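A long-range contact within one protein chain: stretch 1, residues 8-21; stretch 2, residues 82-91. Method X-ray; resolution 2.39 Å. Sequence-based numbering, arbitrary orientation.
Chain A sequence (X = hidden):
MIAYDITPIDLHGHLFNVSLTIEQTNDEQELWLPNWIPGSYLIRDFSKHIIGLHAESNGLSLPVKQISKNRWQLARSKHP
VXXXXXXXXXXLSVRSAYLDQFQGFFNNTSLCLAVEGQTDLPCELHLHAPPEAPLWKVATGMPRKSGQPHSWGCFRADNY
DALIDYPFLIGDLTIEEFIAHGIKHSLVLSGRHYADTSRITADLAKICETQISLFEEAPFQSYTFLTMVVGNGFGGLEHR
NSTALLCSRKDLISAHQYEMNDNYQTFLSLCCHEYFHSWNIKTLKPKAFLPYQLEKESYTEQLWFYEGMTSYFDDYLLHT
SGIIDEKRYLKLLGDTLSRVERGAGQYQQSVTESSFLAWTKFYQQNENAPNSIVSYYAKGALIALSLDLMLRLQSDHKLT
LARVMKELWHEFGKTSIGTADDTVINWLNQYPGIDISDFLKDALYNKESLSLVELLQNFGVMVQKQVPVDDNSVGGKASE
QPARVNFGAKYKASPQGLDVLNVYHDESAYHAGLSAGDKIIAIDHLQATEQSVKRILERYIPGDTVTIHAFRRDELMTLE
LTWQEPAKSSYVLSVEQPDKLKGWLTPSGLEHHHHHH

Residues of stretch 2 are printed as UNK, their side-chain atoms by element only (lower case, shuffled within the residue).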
# COMPACT_ATOMS: atom_id res chain seq x y z
N PRO A 8 -2.08 -27.34 4.36
CA PRO A 8 -0.68 -26.91 4.26
C PRO A 8 0.06 -28.24 4.41
O PRO A 8 0.57 -28.55 5.48
CB PRO A 8 -0.50 -26.02 5.49
CG PRO A 8 -1.89 -25.58 5.82
CD PRO A 8 -2.70 -26.82 5.58
N ILE A 9 0.10 -29.03 3.34
CA ILE A 9 0.68 -30.36 3.37
C ILE A 9 2.19 -30.53 3.51
O ILE A 9 2.65 -31.48 4.13
CB ILE A 9 0.21 -31.18 2.13
CG1 ILE A 9 0.36 -32.68 2.40
CG2 ILE A 9 1.00 -30.78 0.89
CD1 ILE A 9 -0.63 -33.21 3.43
N ASP A 10 2.96 -29.61 2.93
CA ASP A 10 4.41 -29.73 2.98
C ASP A 10 5.07 -28.43 3.42
O ASP A 10 5.31 -27.53 2.61
CB ASP A 10 4.93 -30.13 1.59
CG ASP A 10 6.38 -30.61 1.63
OD1 ASP A 10 7.11 -30.22 2.57
OD2 ASP A 10 6.79 -31.35 0.71
N LEU A 11 5.36 -28.34 4.71
CA LEU A 11 5.98 -27.16 5.28
C LEU A 11 7.38 -26.84 4.76
O LEU A 11 7.69 -25.69 4.43
CB LEU A 11 5.99 -27.28 6.80
CG LEU A 11 4.80 -26.68 7.55
CD1 LEU A 11 3.54 -26.71 6.71
CD2 LEU A 11 4.60 -27.43 8.85
N HIS A 12 8.24 -27.86 4.66
CA HIS A 12 9.60 -27.63 4.17
C HIS A 12 9.63 -27.38 2.67
O HIS A 12 10.53 -26.69 2.17
CB HIS A 12 10.50 -28.81 4.53
CG HIS A 12 10.74 -28.96 6.00
ND1 HIS A 12 11.56 -29.93 6.53
CD2 HIS A 12 10.26 -28.26 7.06
CE1 HIS A 12 11.58 -29.82 7.85
NE2 HIS A 12 10.79 -28.82 8.19
N GLY A 13 8.66 -27.95 1.95
CA GLY A 13 8.59 -27.76 0.52
C GLY A 13 7.75 -26.53 0.12
O GLY A 13 7.68 -26.18 -1.05
N HIS A 14 7.12 -25.89 1.11
CA HIS A 14 6.30 -24.71 0.85
C HIS A 14 5.17 -25.05 -0.13
O HIS A 14 4.93 -24.34 -1.10
CB HIS A 14 7.15 -23.58 0.26
CG HIS A 14 8.51 -23.47 0.88
ND1 HIS A 14 8.71 -23.35 2.24
CD2 HIS A 14 9.75 -23.50 0.32
CE1 HIS A 14 10.00 -23.31 2.49
NE2 HIS A 14 10.65 -23.40 1.35
N LEU A 15 4.46 -26.14 0.14
CA LEU A 15 3.38 -26.56 -0.74
C LEU A 15 2.05 -26.77 -0.04
O LEU A 15 1.97 -27.44 0.99
CB LEU A 15 3.78 -27.86 -1.45
CG LEU A 15 4.94 -27.80 -2.44
CD1 LEU A 15 5.46 -29.21 -2.70
CD2 LEU A 15 4.48 -27.14 -3.73
N PHE A 16 1.00 -26.19 -0.61
CA PHE A 16 -0.34 -26.38 -0.09
C PHE A 16 -0.98 -27.41 -1.02
O PHE A 16 -0.70 -27.41 -2.22
CB PHE A 16 -1.18 -25.10 -0.19
CG PHE A 16 -0.86 -24.04 0.83
CD1 PHE A 16 0.05 -23.03 0.54
CD2 PHE A 16 -1.53 -24.01 2.05
CE1 PHE A 16 0.29 -21.99 1.46
CE2 PHE A 16 -1.31 -22.98 2.97
CZ PHE A 16 -0.39 -21.96 2.67
N ASN A 17 -1.81 -28.30 -0.48
CA ASN A 17 -2.52 -29.25 -1.34
C ASN A 17 -3.89 -28.61 -1.47
O ASN A 17 -4.44 -28.12 -0.48
CB ASN A 17 -2.70 -30.62 -0.68
CG ASN A 17 -1.62 -31.60 -1.09
OD1 ASN A 17 -0.70 -31.26 -1.85
ND2 ASN A 17 -1.72 -32.83 -0.59
N VAL A 18 -4.43 -28.60 -2.67
CA VAL A 18 -5.74 -28.00 -2.89
C VAL A 18 -6.64 -28.92 -3.69
O VAL A 18 -6.22 -29.53 -4.68
CB VAL A 18 -5.63 -26.64 -3.62
CG1 VAL A 18 -7.00 -26.01 -3.75
CG2 VAL A 18 -4.69 -25.71 -2.87
N SER A 19 -7.89 -29.01 -3.25
CA SER A 19 -8.91 -29.81 -3.91
C SER A 19 -10.10 -28.91 -4.18
O SER A 19 -10.44 -28.03 -3.37
CB SER A 19 -9.36 -30.99 -3.04
OG SER A 19 -8.43 -32.05 -3.10
N LEU A 20 -10.72 -29.13 -5.31
CA LEU A 20 -11.86 -28.35 -5.74
C LEU A 20 -12.93 -29.34 -6.18
O LEU A 20 -12.67 -30.19 -7.04
CB LEU A 20 -11.42 -27.44 -6.89
CG LEU A 20 -12.46 -26.75 -7.74
CD1 LEU A 20 -13.25 -25.78 -6.92
CD2 LEU A 20 -11.76 -26.04 -8.87
N THR A 21 -14.11 -29.24 -5.60
CA THR A 21 -15.19 -30.15 -5.96
C THR A 21 -16.38 -29.45 -6.60
O THR A 21 -17.07 -28.64 -5.97
CB THR A 21 -15.64 -30.95 -4.73
OG1 THR A 21 -14.50 -31.57 -4.13
CG2 THR A 21 -16.64 -32.03 -5.13
N UNK A 82 -13.80 -33.63 -9.15
CA UNK A 82 -12.87 -33.16 -8.13
C UNK A 82 -11.54 -32.88 -8.81
O UNK A 82 -10.98 -33.73 -9.49
o UNK A 82 -13.93 -34.52 -6.41
c UNK A 82 -11.72 -33.69 -5.94
c UNK A 82 -12.67 -34.22 -7.02
N UNK A 83 -11.04 -31.66 -8.63
CA UNK A 83 -9.77 -31.25 -9.22
C UNK A 83 -8.74 -31.14 -8.11
O UNK A 83 -8.99 -30.51 -7.09
c UNK A 83 -9.92 -29.89 -9.93
c UNK A 83 -8.64 -29.51 -10.66
c UNK A 83 -11.10 -29.95 -10.90
N UNK A 84 -7.58 -31.77 -8.30
CA UNK A 84 -6.52 -31.75 -7.30
C UNK A 84 -5.28 -31.05 -7.83
O UNK A 84 -4.91 -31.23 -8.99
c UNK A 84 -7.96 -34.99 -6.99
n UNK A 84 -7.66 -33.97 -5.08
n UNK A 84 -8.81 -35.50 -6.04
c UNK A 84 -8.61 -34.86 -4.90
c UNK A 84 -6.11 -33.17 -6.91
c UNK A 84 -7.22 -34.02 -6.39
N UNK A 85 -4.62 -30.27 -6.98
CA UNK A 85 -3.37 -29.62 -7.36
C UNK A 85 -2.65 -29.13 -6.12
O UNK A 85 -3.22 -29.08 -5.02
c UNK A 85 -5.05 -25.26 -6.83
c UNK A 85 -6.83 -26.53 -7.83
c UNK A 85 -4.14 -26.25 -7.23
c UNK A 85 -3.57 -28.45 -8.35
o UNK A 85 -7.32 -24.46 -6.76
c UNK A 85 -5.92 -27.52 -8.22
c UNK A 85 -6.39 -25.41 -7.14
c UNK A 85 -4.56 -27.39 -7.92
N UNK A 86 -1.37 -28.79 -6.30
CA UNK A 86 -0.55 -28.26 -5.22
C UNK A 86 -0.23 -26.82 -5.58
O UNK A 86 -0.29 -26.43 -6.76
c UNK A 86 1.92 -31.04 -4.23
c UNK A 86 0.61 -30.46 -4.69
n UNK A 86 1.97 -31.49 -2.99
o UNK A 86 2.88 -31.08 -4.99
c UNK A 86 0.76 -29.02 -5.09
N UNK A 87 0.11 -26.03 -4.58
CA UNK A 87 0.46 -24.64 -4.82
C UNK A 87 1.77 -24.32 -4.10
O UNK A 87 1.92 -24.58 -2.90
c UNK A 87 -0.65 -23.70 -4.32
c UNK A 87 -1.96 -24.05 -5.00
c UNK A 87 -0.28 -22.26 -4.61
N UNK A 88 2.73 -23.76 -4.85
CA UNK A 88 4.03 -23.39 -4.29
C UNK A 88 3.89 -22.01 -3.65
O UNK A 88 3.56 -21.04 -4.34
c UNK A 88 8.35 -21.46 -4.67
c UNK A 88 5.10 -23.33 -5.38
o UNK A 88 10.30 -22.09 -3.45
c UNK A 88 9.03 -22.38 -3.88
c UNK A 88 6.47 -23.00 -4.85
c UNK A 88 8.45 -23.59 -3.57
c UNK A 88 7.08 -21.77 -5.15
c UNK A 88 7.18 -23.90 -4.05
N UNK A 89 4.14 -21.92 -2.35
CA UNK A 89 3.99 -20.66 -1.63
C UNK A 89 5.26 -20.20 -0.94
O UNK A 89 5.48 -20.50 0.24
c UNK A 89 2.87 -20.80 -0.60
N UNK A 90 6.09 -19.45 -1.66
CA UNK A 90 7.33 -18.94 -1.11
C UNK A 90 7.55 -17.46 -1.45
O UNK A 90 8.63 -17.06 -1.90
c UNK A 90 11.58 -19.59 2.34
c UNK A 90 10.63 -19.83 3.30
c UNK A 90 9.27 -20.03 2.97
c UNK A 90 8.51 -19.76 -1.63
c UNK A 90 9.81 -19.75 0.65
c UNK A 90 8.85 -19.99 1.65
n UNK A 90 11.86 -19.32 -0.13
c UNK A 90 11.01 -19.38 -1.20
c UNK A 90 11.15 -19.54 1.02
c UNK A 90 9.74 -19.63 -0.78
N UNK A 91 6.52 -16.65 -1.24
CA UNK A 91 6.60 -15.22 -1.49
C UNK A 91 6.15 -14.46 -0.27
O UNK A 91 4.96 -14.34 -0.01
c UNK A 91 5.62 -13.30 -2.82
o UNK A 91 4.49 -12.79 -2.89
o UNK A 91 6.67 -12.62 -2.87
c UNK A 91 5.72 -14.82 -2.68
O HOH W 1 4.66 -32.65 -1.19

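Position 82 has three side-chain atoms: one carbon carrying an oxygen and a second carbon. The oxygen is 3.8 Å from Thr21 OG1. That branching at CB is threonine. Thr82 faces Thr21 across a non-hydrogen-bonded pair.

Position 83 has three carbons, one carrying the other two. Its CB is 4.2 Å from Leu20 CB. The compact apolar fork is valine. Backbone bonds run both ways here: Val83 N to Leu20 O, 2.7 Å, and Leu20 N to Val83 O, 2.8 Å.

Position 84 has one carbon, then a five-membered ring of three carbons and two nitrogens. A ring nitrogen is 2.9 Å from Ser19 OG. The ring is that of histidine. His84 ND1 and Ser19 OG form a hydrogen bond in which either could be the donor.

Position 85 has one carbon, then a six-carbon ring bearing an oxygen. Val18 CB lies over one ring face, 3.9 Å from its centroid. The residue is tyrosine. Val18 CG1 is also 3.5 Å from Tyr85 CZ. Tyr85 OH is bonded elsewhere in the structure.

Position 86 has three carbons, the third carrying one oxygen and one nitrogen. The nitrogen lies 2.9 Å from Asn17 OD1. A terminal amide on this chain length means glutamine. Gln86 NE2 donates to Asn17 OD1. It also gives a weak bond to a water that donates to Asp10 OD2.

Position 87 has another fork of three carbons. One branch end is 3.8 Å from Val18 CG2, and CB is 4.4 Å from Phe16 CB. It is valine. Val87 N and O both bond the backbone of Phe16.

Position 88 has one carbon and a six-carbon ring bearing an oxygen. Gly13 O and Leu15 CD2 lie at the ring edge. It is tyrosine.

Position 89 has a single side-chain carbon, CB, 3.5 Å from Phe16 CE1. It is alanine. Ala89 N donates to His14 O at 2.8 Å.

Position 90 has one carbon, then fused five- and six-membered rings with eight carbons and one nitrogen. The six-membered ring lies face to face with the His14 ring, centroids 3.7 Å apart. This is tryptophan. Trp90 CZ3 is 3.4 Å from His14 CE1.

Position 91 has two carbons, the second carrying two oxygens, and none of these atoms touches stretch 1. The carboxylate identifies aspartate.

The contact is an antiparallel strand pair held by a backbone ladder. Val18, Leu20, Val83, Tyr85 and Val87 pack on one buried face with Phe16. The other face carries the polar Asn17–Gln86 and Ser19–His84 pairs. Beyond the paired strands, the His14–Trp90 stack extends the contact.

Stretch 2 82-91: TVHYQVYAWD
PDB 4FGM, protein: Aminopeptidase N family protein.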